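Local coordinates for 401aa long hypothetical glucose-1-phosphate thymidylyltransferase (PDB 2GGQ), which catalyses nucleotidyl transfer to sugar 1-phosphates as a bifunctional enzyme in the synthesis of UDP-N-acetylglucosamine and UDP-N-acetylgalactosamine, at residues V239-K244 against T257-P262; S275-Y280 against V293-S298; M1-L6 against C44-I49. All blocks are in the same frame, centred on the assembly; numbering follows the deposited sequence.

In the fold
The three contacts fall into the two halves of the enzyme. Contact 3 comes first along the chain and joins strands 2-7 and 48-53 inside the mixed sheet of the nucleotidyltransferase domain, the half that binds TTP. Contacts 1 and 2 follow in series in the hexapeptide-repeat half, about 40 and 38 Å from contact 3, centre to centre. They are successive pairings in one parallel sheet, strands 240-242, 258-260, 276-277 and 293-296 lying side by side in that order. Their centres are 10 Å apart, and they meet through E260 with Y276 and P262 with Y280. The nucleotide site and the beta-helix are thus built by separate strand systems.

Contact 1: residues V239-K244 against T257-P262; sequences VKIKGK and TYIEGP
Backbone hydrogen bonds run the length of the contact between 239-244 and 257-262, two parallel strands whose short axes lie 2° apart. K240 N gives to T257 O (3.0 Å), and I259 N returns a bond to K240 O (2.8 Å). K242 N reaches I259 O at 2.9 Å, and G261 N closes the ladder on K242 O at 2.8 Å. Where the strands end, P262, which follows a cis peptide bond, brings its CA to 3.1 Å from K244 O, a CA-H...O contact. G261 suits this place because a CB on it would run into K244 O; G243 suits its own through a positive phi of 76°, which most side chains resist.

Polar side chains share one face. Y258 leans toward the lower-numbered strand, and K242, whose chain is extended beyond CG, crosses it so that NZ donates to Y258 OH at 3.0 Å. K240 lies alongside the same ring, CB 3.6 Å from Y258 CD1, its long aliphatic part serving as an apolar neighbour while the amine remains at the surface. E260 comes to the ring edge in plane and directs OE1 to the hydroxyl of Y276, on the next strand.

Apolar side chains take the other face. I241 turns at chi2 (-66°), which brings its CD1 across to I259, where it meets CD1 at 3.2 Å, tighter than ordinary van der Waals contact. I259 in turn packs on I253, and beta-branched isoleucines fit such stacked strands well. V239 CG1 lies beside T257 CB, whose hydroxyl turns to K254 O.

Residues stacked in register, one turn of 18 residues apart, on short parallel strands are the signature of the left-handed parallel beta-helix built from hexapeptide repeats.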
loop_
_atom_site.group_PDB
_atom_site.type_symbol
_atom_site.label_atom_id
_atom_site.label_comp_id
_atom_site.label_asym_id
_atom_site.label_seq_id
_atom_site.Cartn_x
_atom_site.Cartn_y
_atom_site.Cartn_z
ATOM N N VAL A 239 28.792 16.850 -3.192
ATOM C CA VAL A 239 27.686 16.036 -2.706
ATOM C C VAL A 239 28.318 14.710 -2.245
ATOM O O VAL A 239 29.111 14.115 -2.976
ATOM C CB VAL A 239 26.666 15.803 -3.826
ATOM C CG1 VAL A 239 25.535 14.851 -3.384
ATOM C CG2 VAL A 239 26.106 17.147 -4.312
ATOM N N LYS A 240 28.003 14.266 -1.029
ATOM C CA LYS A 240 28.578 13.031 -0.506
ATOM C C LYS A 240 27.529 11.937 -0.588
ATOM O O LYS A 240 26.384 12.114 -0.126
ATOM C CB LYS A 240 29.090 13.225 0.921
ATOM C CG LYS A 240 29.839 12.028 1.508
ATOM C CD LYS A 240 31.268 11.925 0.924
ATOM C CE LYS A 240 32.219 11.344 1.930
ATOM N NZ LYS A 240 32.410 12.256 3.099
ATOM N N ILE A 241 27.912 10.829 -1.230
ATOM C CA ILE A 241 27.047 9.670 -1.375
ATOM C C ILE A 241 27.692 8.431 -0.779
ATOM O O ILE A 241 28.773 8.031 -1.205
ATOM C CB ILE A 241 26.760 9.373 -2.843
ATOM C CG1 ILE A 241 26.294 10.627 -3.583
ATOM C CG2 ILE A 241 25.736 8.224 -2.980
ATOM C CD1 ILE A 241 25.002 11.144 -3.140
ATOM N N LYS A 242 27.014 7.833 0.201
ATOM C CA LYS A 242 27.377 6.535 0.723
ATOM C C LYS A 242 26.229 5.545 0.499
ATOM O O LYS A 242 25.041 5.905 0.561
ATOM C CB LYS A 242 27.697 6.622 2.214
ATOM C CG LYS A 242 28.537 7.868 2.592
ATOM C CD LYS A 242 28.777 7.905 4.066
ATOM C CE LYS A 242 30.017 8.705 4.376
ATOM N NZ LYS A 242 30.310 8.528 5.828
ATOM N N GLY A 243 26.597 4.297 0.218
ATOM C CA GLY A 243 25.634 3.208 0.119
ATOM C C GLY A 243 24.867 3.271 -1.179
ATOM O O GLY A 243 25.288 3.930 -2.123
ATOM N N LYS A 244 23.719 2.607 -1.203
ATOM C CA LYS A 244 22.936 2.453 -2.422
ATOM C C LYS A 244 22.054 3.677 -2.619
ATOM O O LYS A 244 21.238 4.032 -1.751
ATOM C CB LYS A 244 22.101 1.185 -2.342
ATOM C CG LYS A 244 20.973 1.086 -3.365
ATOM C CD LYS A 244 19.944 0.039 -2.919
ATOM C CE LYS A 244 20.204 -1.321 -3.508
ATOM N NZ LYS A 244 18.961 -2.160 -3.473
ATOM N N THR A 257 24.771 18.617 -0.187
ATOM C CA THR A 257 23.872 17.513 0.078
ATOM C C THR A 257 24.647 16.288 0.537
ATOM O O THR A 257 25.712 15.982 -0.035
ATOM C CB THR A 257 23.013 17.210 -1.134
ATOM O OG1 THR A 257 22.234 18.373 -1.422
ATOM C CG2 THR A 257 22.060 16.007 -0.878
ATOM N N TYR A 258 24.112 15.600 1.563
ATOM C CA TYR A 258 24.757 14.404 2.113
ATOM C C TYR A 258 23.745 13.267 2.106
ATOM O O TYR A 258 22.645 13.396 2.618
ATOM C CB TYR A 258 25.265 14.692 3.534
ATOM C CG TYR A 258 26.299 13.749 4.162
ATOM C CD1 TYR A 258 27.688 14.051 4.094
ATOM C CD2 TYR A 258 25.917 12.611 4.858
ATOM C CE1 TYR A 258 28.671 13.208 4.703
ATOM C CE2 TYR A 258 26.899 11.759 5.490
ATOM C CZ TYR A 258 28.259 12.080 5.396
ATOM O OH TYR A 258 29.197 11.266 5.989
ATOM N N ILE A 259 24.132 12.134 1.525
ATOM C CA ILE A 259 23.191 11.020 1.364
ATOM C C ILE A 259 23.790 9.743 1.971
ATOM O O ILE A 259 24.912 9.322 1.603
ATOM C CB ILE A 259 22.822 10.810 -0.113
ATOM C CG1 ILE A 259 22.122 12.046 -0.678
ATOM C CG2 ILE A 259 21.962 9.557 -0.308
ATOM C CD1 ILE A 259 22.048 12.096 -2.259
ATOM N N GLU A 260 23.039 9.143 2.885
ATOM C CA GLU A 260 23.366 7.824 3.443
ATOM C C GLU A 260 22.304 6.835 2.964
ATOM O O GLU A 260 21.148 6.910 3.386
ATOM C CB GLU A 260 23.499 7.882 4.975
ATOM C CG GLU A 260 24.638 8.832 5.426
ATOM C CD GLU A 260 24.655 9.169 6.912
ATOM O OE1 GLU A 260 23.580 9.306 7.517
ATOM O OE2 GLU A 260 25.761 9.324 7.465
ATOM N N GLY A 261 22.696 5.949 2.038
ATOM C CA GLY A 261 21.749 5.013 1.396
ATOM C C GLY A 261 21.319 3.924 2.371
ATOM O O GLY A 261 21.982 3.747 3.440
ATOM N N PRO A 262 20.287 3.132 1.999
ATOM C CA PRO A 262 19.586 3.224 0.712
ATOM C C PRO A 262 18.610 4.386 0.616
ATOM O O PRO A 262 17.813 4.598 1.536
ATOM C CB PRO A 262 18.791 1.917 0.621
ATOM C CG PRO A 262 18.565 1.502 2.010
ATOM C CD PRO A 262 19.773 2.009 2.818
#

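Contact 2: residues S275-Y280 against V293-S298; sequences SYLRPY and VEVKES
R278 is gripped from two directions by the strand 293-296. Its NH1 forms a salt bridge with E294 OE2 at 2.8 Å, meeting that oxygen nearly along its C-O axis, while the guanidinium and carboxylate planes stand 64° apart. From another direction K296 lays its CD over one face of the guanidinium, 3.1 Å from R278 NH2. The lysine's own amine goes to D314, which probably eases the nearness of the two like charges. The backbone of R278 is held too, its N bonded to V295 O at 2.7 Å.

E294 has its chain fully extended, with CG anti to the backbone N (chi1 -176°), and this carries the carboxylate across to both R278 and Y276. Its CD comes obliquely to Y276 CD2 at 3.5 Å, and behind it the chains pair through Y276 N to V293 O and V295 N to Y276 O. These are neighbouring coils of the left-handed beta-helix, with L277 and V295 packing on the face opposite the charged cluster.

Y280 belongs to the corner where the strand turns. Its positive phi matches that of E297, its partner across the contact, beside which its side chain lies, and E297 N bonds to P279 O at 3.0 Å. Y280 CB rests on E297 CA (3.7 Å), whereas the hydroxyl leads away to D224 and the ring receives K220, a cation-pi partner that also salt-bridges E297.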
loop_
_atom_site.group_PDB
_atom_site.type_symbol
_atom_site.label_atom_id
_atom_site.label_comp_id
_atom_site.label_asym_id
_atom_site.label_seq_id
_atom_site.Cartn_x
_atom_site.Cartn_y
_atom_site.Cartn_z
ATOM N N SER A 275 21.105 19.571 1.864
ATOM C CA SER A 275 20.107 18.641 2.379
ATOM C C SER A 275 20.780 17.392 2.964
ATOM O O SER A 275 21.932 17.088 2.639
ATOM C CB SER A 275 19.151 18.234 1.262
ATOM O OG SER A 275 18.575 19.362 0.653
ATOM N N TYR A 276 20.046 16.649 3.794
ATOM C CA TYR A 276 20.549 15.403 4.377
ATOM C C TYR A 276 19.509 14.288 4.159
ATOM O O TYR A 276 18.456 14.312 4.762
ATOM C CB TYR A 276 20.843 15.633 5.870
ATOM C CG TYR A 276 21.495 14.492 6.665
ATOM C CD1 TYR A 276 22.104 13.419 6.047
ATOM C CD2 TYR A 276 21.479 14.517 8.065
ATOM C CE1 TYR A 276 22.667 12.390 6.792
ATOM C CE2 TYR A 276 22.022 13.512 8.811
ATOM C CZ TYR A 276 22.624 12.445 8.171
ATOM O OH TYR A 276 23.202 11.455 8.963
ATOM N N LEU A 277 19.800 13.341 3.269
ATOM C CA LEU A 277 18.904 12.205 3.047
ATOM C C LEU A 277 19.454 10.979 3.771
ATOM O O LEU A 277 20.565 10.517 3.482
ATOM C CB LEU A 277 18.644 11.950 1.541
ATOM C CG LEU A 277 18.345 13.177 0.641
ATOM C CD1 LEU A 277 18.207 12.809 -0.827
ATOM C CD2 LEU A 277 17.105 13.996 1.124
ATOM N N ARG A 278 18.704 10.477 4.753
ATOM C CA ARG A 278 19.172 9.340 5.531
ATOM C C ARG A 278 18.557 8.019 5.026
ATOM O O ARG A 278 17.663 8.044 4.137
ATOM C CB ARG A 278 18.942 9.552 7.015
ATOM C CG ARG A 278 19.843 10.625 7.634
ATOM C CD ARG A 278 19.369 11.057 8.987
ATOM N NE ARG A 278 19.280 9.928 9.913
ATOM C CZ ARG A 278 18.569 9.923 11.040
ATOM N NH1 ARG A 278 17.884 10.997 11.394
ATOM N NH2 ARG A 278 18.542 8.828 11.808
ATOM N N PRO A 279 19.025 6.869 5.586
ATOM C CA PRO A 279 18.505 5.573 5.100
ATOM C C PRO A 279 16.961 5.489 4.989
ATOM O O PRO A 279 16.187 5.911 5.911
ATOM C CB PRO A 279 19.085 4.562 6.105
ATOM C CG PRO A 279 20.489 5.170 6.434
ATOM C CD PRO A 279 20.086 6.682 6.619
ATOM N N TYR A 280 16.532 4.944 3.857
ATOM C CA TYR A 280 15.093 4.717 3.555
ATOM C C TYR A 280 14.303 6.001 3.304
ATOM O O TYR A 280 13.098 6.077 3.549
ATOM C CB TYR A 280 14.407 3.772 4.589
ATOM C CG TYR A 280 15.138 2.445 4.562
ATOM C CD1 TYR A 280 15.039 1.600 3.439
ATOM C CD2 TYR A 280 16.009 2.086 5.595
ATOM C CE1 TYR A 280 15.718 0.375 3.377
ATOM C CE2 TYR A 280 16.730 0.871 5.540
ATOM C CZ TYR A 280 16.575 0.030 4.427
ATOM O OH TYR A 280 17.278 -1.144 4.385
ATOM N N VAL A 293 17.063 20.630 5.325
ATOM C CA VAL A 293 16.043 19.648 5.391
ATOM C C VAL A 293 16.698 18.273 5.492
ATOM O O VAL A 293 17.607 17.921 4.708
ATOM C CB VAL A 293 15.069 19.693 4.157
ATOM C CG1 VAL A 293 13.974 18.601 4.309
ATOM C CG2 VAL A 293 14.430 21.060 4.051
ATOM N N GLU A 294 16.236 17.511 6.478
ATOM C CA GLU A 294 16.688 16.162 6.676
ATOM C C GLU A 294 15.465 15.232 6.533
ATOM O O GLU A 294 14.401 15.497 7.076
ATOM C CB GLU A 294 17.263 16.030 8.088
ATOM C CG GLU A 294 17.866 14.679 8.369
ATOM C CD GLU A 294 18.436 14.608 9.771
ATOM O OE1 GLU A 294 18.918 15.634 10.303
ATOM O OE2 GLU A 294 18.377 13.527 10.355
ATOM N N VAL A 295 15.652 14.120 5.842
ATOM C CA VAL A 295 14.604 13.107 5.728
ATOM C C VAL A 295 15.220 11.759 6.112
ATOM O O VAL A 295 16.382 11.484 5.824
ATOM C CB VAL A 295 14.048 12.985 4.301
ATOM C CG1 VAL A 295 12.845 12.039 4.279
ATOM C CG2 VAL A 295 13.640 14.368 3.733
ATOM N N LYS A 296 14.403 10.934 6.756
ATOM C CA LYS A 296 14.817 9.630 7.235
ATOM C C LYS A 296 13.606 8.701 7.202
ATOM O O LYS A 296 12.535 9.041 7.731
ATOM C CB LYS A 296 15.378 9.727 8.656
ATOM C CG LYS A 296 15.977 8.413 9.155
ATOM C CD LYS A 296 15.734 8.215 10.649
ATOM C CE LYS A 296 14.450 7.533 10.933
ATOM N NZ LYS A 296 14.270 7.166 12.413
ATOM N N GLU A 297 13.783 7.552 6.542
ATOM C CA GLU A 297 12.800 6.454 6.580
ATOM C C GLU A 297 11.381 6.987 6.330
ATOM O O GLU A 297 10.484 6.774 7.131
ATOM C CB GLU A 297 12.881 5.672 7.902
ATOM C CG GLU A 297 12.006 4.376 7.872
ATOM C CD GLU A 297 12.616 3.191 8.633
ATOM O OE1 GLU A 297 11.832 2.319 9.056
ATOM O OE2 GLU A 297 13.843 3.147 8.804
ATOM N N SER A 298 11.187 7.646 5.190
ATOM C CA SER A 298 9.897 8.174 4.862
ATOM C C SER A 298 9.601 8.020 3.387
ATOM O O SER A 298 10.499 8.025 2.564
ATOM C CB SER A 298 9.868 9.691 5.227
ATOM O OG SER A 298 10.046 9.838 6.650
HETATM O O HOH W 1 16.626 5.024 8.407
#

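Contact 3: residues M1-L6 against C44-I49; sequences MKAFIL and CGIRDI. With TTP (thymidine-5'-triphosphate), chain E.
Two waters join the backbone of M1 to the turn at 45-47, beside direct packing on I46. One water donates to M1 O at 2.6 Å and accepts from R47 N; another accepts from the terminal amine M1 N at 2.7 Å and donates to G45 O. The strands have not yet closed up here, and I46 fills the opening with its side chain, its CG2 packing on A3 CB at 3.6 Å. Small A3 leaves room for that branch and for I49 beside it. One direct backbone hydrogen bond then joins the segments, a straight one from A3 N to D48 O (3.0 Å, 168° at the hydrogen).

K2 and D48 point the same way on the other face of the sheet. The lysine chain bends at chi3 and chi4 (106° and 72°), curling back so that NZ bridges to D48 OD2 at 2.7 Å from above the carboxylate plane. A methionine in place of K2 would probably leave the D48 carboxylate without its charged mate, and less firmly fixed in rotation.

Farther along, the side chain of I5 crosses that of I49, with I5 CD1 at 3.9 Å from I49 CG2. L6 brings its CB to 3.5 Å from O4 of the TTP base, so this strand runs from the surface into the nucleotide site.

Helix 33-43 links the two strands in a beta-alpha-beta crossover and ends in a Schellman motif with G45 as the C-prime residue, a place whose positive phi glycine adopts readily. That helix packs on A3, I5 and I49 through L41, I34, Q37 and I38. Strand 2-7 lies between 48-53 and 93-97, bonded in parallel to both.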
loop_
_atom_site.group_PDB
_atom_site.type_symbol
_atom_site.label_atom_id
_atom_site.label_comp_id
_atom_site.label_asym_id
_atom_site.label_seq_id
_atom_site.Cartn_x
_atom_site.Cartn_y
_atom_site.Cartn_z
ATOM N N MET A 1 -6.510 -17.028 -20.475
ATOM C CA MET A 1 -6.785 -17.036 -19.008
ATOM C C MET A 1 -7.150 -15.568 -18.693
ATOM O O MET A 1 -6.440 -14.674 -19.129
ATOM C CB MET A 1 -5.511 -17.408 -18.246
ATOM C CG MET A 1 -5.562 -18.575 -17.216
ATOM S SD MET A 1 -6.535 -18.523 -15.671
ATOM C CE MET A 1 -6.594 -20.277 -15.428
ATOM N N LYS A 2 -8.237 -15.334 -17.959
ATOM C CA LYS A 2 -8.558 -13.984 -17.483
ATOM C C LYS A 2 -8.113 -13.804 -16.028
ATOM O O LYS A 2 -8.011 -14.789 -15.268
ATOM C CB LYS A 2 -10.054 -13.680 -17.593
ATOM C CG LYS A 2 -10.590 -13.664 -19.009
ATOM C CD LYS A 2 -12.095 -13.906 -19.022
ATOM C CE LYS A 2 -12.851 -12.642 -19.321
ATOM N NZ LYS A 2 -12.730 -12.181 -20.737
ATOM N N ALA A 3 -7.835 -12.553 -15.653
ATOM C CA ALA A 3 -7.537 -12.191 -14.261
ATOM C C ALA A 3 -8.479 -11.095 -13.816
ATOM O O ALA A 3 -8.865 -10.238 -14.631
ATOM C CB ALA A 3 -6.090 -11.713 -14.138
ATOM N N PHE A 4 -8.850 -11.125 -12.536
ATOM C CA PHE A 4 -9.620 -10.055 -11.917
ATOM C C PHE A 4 -8.909 -9.528 -10.660
ATOM O O PHE A 4 -8.568 -10.307 -9.790
ATOM C CB PHE A 4 -10.998 -10.560 -11.559
ATOM C CG PHE A 4 -11.787 -11.030 -12.763
ATOM C CD1 PHE A 4 -12.648 -10.153 -13.414
ATOM C CD2 PHE A 4 -11.611 -12.319 -13.288
ATOM C CE1 PHE A 4 -13.375 -10.554 -14.537
ATOM C CE2 PHE A 4 -12.332 -12.730 -14.443
ATOM C CZ PHE A 4 -13.228 -11.843 -15.051
ATOM N N ILE A 5 -8.691 -8.215 -10.605
ATOM C CA ILE A 5 -8.159 -7.554 -9.401
ATOM C C ILE A 5 -9.333 -6.969 -8.647
ATOM O O ILE A 5 -10.106 -6.175 -9.218
ATOM C CB ILE A 5 -7.097 -6.474 -9.750
ATOM C CG1 ILE A 5 -6.012 -7.094 -10.655
ATOM C CG2 ILE A 5 -6.487 -5.857 -8.435
ATOM C CD1 ILE A 5 -4.954 -6.111 -11.239
ATOM N N LEU A 6 -9.526 -7.423 -7.408
ATOM C CA LEU A 6 -10.623 -6.943 -6.583
ATOM C C LEU A 6 -10.100 -5.705 -5.865
ATOM O O LEU A 6 -9.315 -5.799 -4.906
ATOM C CB LEU A 6 -11.107 -8.000 -5.599
ATOM C CG LEU A 6 -11.365 -9.384 -6.217
ATOM C CD1 LEU A 6 -11.843 -10.348 -5.162
ATOM C CD2 LEU A 6 -12.345 -9.285 -7.365
ATOM N N CYS A 44 3.192 -13.626 -16.575
ATOM C CA CYS A 44 2.695 -15.006 -16.617
ATOM C C CYS A 44 1.753 -15.367 -17.779
ATOM O O CYS A 44 1.179 -16.436 -17.802
ATOM C CB CYS A 44 2.106 -15.410 -15.272
ATOM S SG CYS A 44 3.352 -15.572 -13.971
ATOM N N GLY A 45 1.625 -14.459 -18.734
ATOM C CA GLY A 45 0.834 -14.665 -19.940
ATOM C C GLY A 45 -0.628 -14.354 -19.739
ATOM O O GLY A 45 -1.480 -14.867 -20.450
ATOM N N ILE A 46 -0.933 -13.492 -18.761
ATOM C CA ILE A 46 -2.302 -13.050 -18.580
ATOM C C ILE A 46 -2.417 -11.602 -19.024
ATOM O O ILE A 46 -1.783 -10.707 -18.432
ATOM C CB ILE A 46 -2.773 -13.191 -17.161
ATOM C CG1 ILE A 46 -2.777 -14.672 -16.766
ATOM C CG2 ILE A 46 -4.218 -12.683 -17.040
ATOM C CD1 ILE A 46 -2.784 -14.891 -15.254
ATOM N N ARG A 47 -3.193 -11.387 -20.085
ATOM C CA ARG A 47 -3.330 -10.054 -20.652
ATOM C C ARG A 47 -4.743 -9.531 -20.557
ATOM O O ARG A 47 -4.956 -8.310 -20.617
ATOM C CB ARG A 47 -2.876 -9.986 -22.112
ATOM C CG ARG A 47 -1.620 -10.726 -22.471
ATOM C CD ARG A 47 -0.345 -9.934 -22.318
ATOM N NE ARG A 47 -0.388 -8.546 -22.752
ATOM C CZ ARG A 47 0.685 -7.749 -22.805
ATOM N NH1 ARG A 47 1.904 -8.205 -22.478
ATOM N NH2 ARG A 47 0.549 -6.487 -23.199
ATOM N N ASP A 48 -5.700 -10.429 -20.406
ATOM C CA ASP A 48 -7.093 -10.023 -20.211
ATOM C C ASP A 48 -7.303 -9.796 -18.708
ATOM O O ASP A 48 -7.629 -10.706 -17.953
ATOM C CB ASP A 48 -8.051 -11.083 -20.787
ATOM C CG ASP A 48 -9.522 -10.652 -20.762
ATOM O OD1 ASP A 48 -9.942 -9.819 -19.925
ATOM O OD2 ASP A 48 -10.290 -11.221 -21.555
ATOM N N ILE A 49 -7.068 -8.559 -18.290
ATOM C CA ILE A 49 -7.103 -8.206 -16.873
ATOM C C ILE A 49 -8.277 -7.251 -16.698
ATOM O O ILE A 49 -8.441 -6.307 -17.493
ATOM C CB ILE A 49 -5.786 -7.509 -16.438
ATOM C CG1 ILE A 49 -4.580 -8.414 -16.708
ATOM C CG2 ILE A 49 -5.870 -7.078 -14.937
ATOM C CD1 ILE A 49 -3.209 -7.730 -16.772
HETATM P PA TTP E . -9.995 -5.234 3.287
HETATM O O1A TTP E . -10.001 -5.881 4.670
HETATM O O2A TTP E . -9.072 -6.006 2.340
HETATM O O3A TTP E . -9.453 -3.678 3.383
HETATM P PB TTP E . -10.327 -2.480 2.749
HETATM O O1B TTP E . -9.620 -1.419 1.968
HETATM O O2B TTP E . -11.313 -3.039 1.754
HETATM O O3B TTP E . -11.235 -1.985 3.967
HETATM P PG TTP E . -10.943 -0.856 5.043
HETATM O O1G TTP E . -9.530 -0.317 4.864
HETATM O O2G TTP E . -11.961 0.255 4.926
HETATM O O3G TTP E . -11.172 -1.568 6.358
HETATM O "O5'" TTP E . -11.542 -5.122 2.777
HETATM C "C5'" TTP E . -12.581 -4.727 3.707
HETATM C "C4'" TTP E . -13.821 -3.974 3.178
HETATM O "O4'" TTP E . -13.909 -3.688 1.765
HETATM C "C3'" TTP E . -15.015 -4.863 3.406
HETATM O "O3'" TTP E . -16.142 -4.002 3.645
HETATM C "C2'" TTP E . -15.188 -5.636 2.089
HETATM C "C1'" TTP E . -14.878 -4.542 1.078
HETATM N N1 TTP E . -14.400 -4.924 -0.287
HETATM C C2 TTP E . -15.269 -4.757 -1.427
HETATM O O2 TTP E . -16.455 -4.353 -1.322
HETATM N N3 TTP E . -14.849 -5.029 -2.668
HETATM C C4 TTP E . -13.605 -5.458 -2.881
HETATM O O4 TTP E . -13.257 -5.686 -4.053
HETATM C C5 TTP E . -12.677 -5.647 -1.749
HETATM C C5M TTP E . -11.264 -6.135 -1.977
HETATM C C6 TTP E . -13.139 -5.358 -0.463
HETATM O O HOH W 2 -5.151 -13.405 -20.982
HETATM O O HOH W 3 -3.966 -16.316 -20.889
HETATM O O HOH W 4 -10.504 -10.190 -17.098
#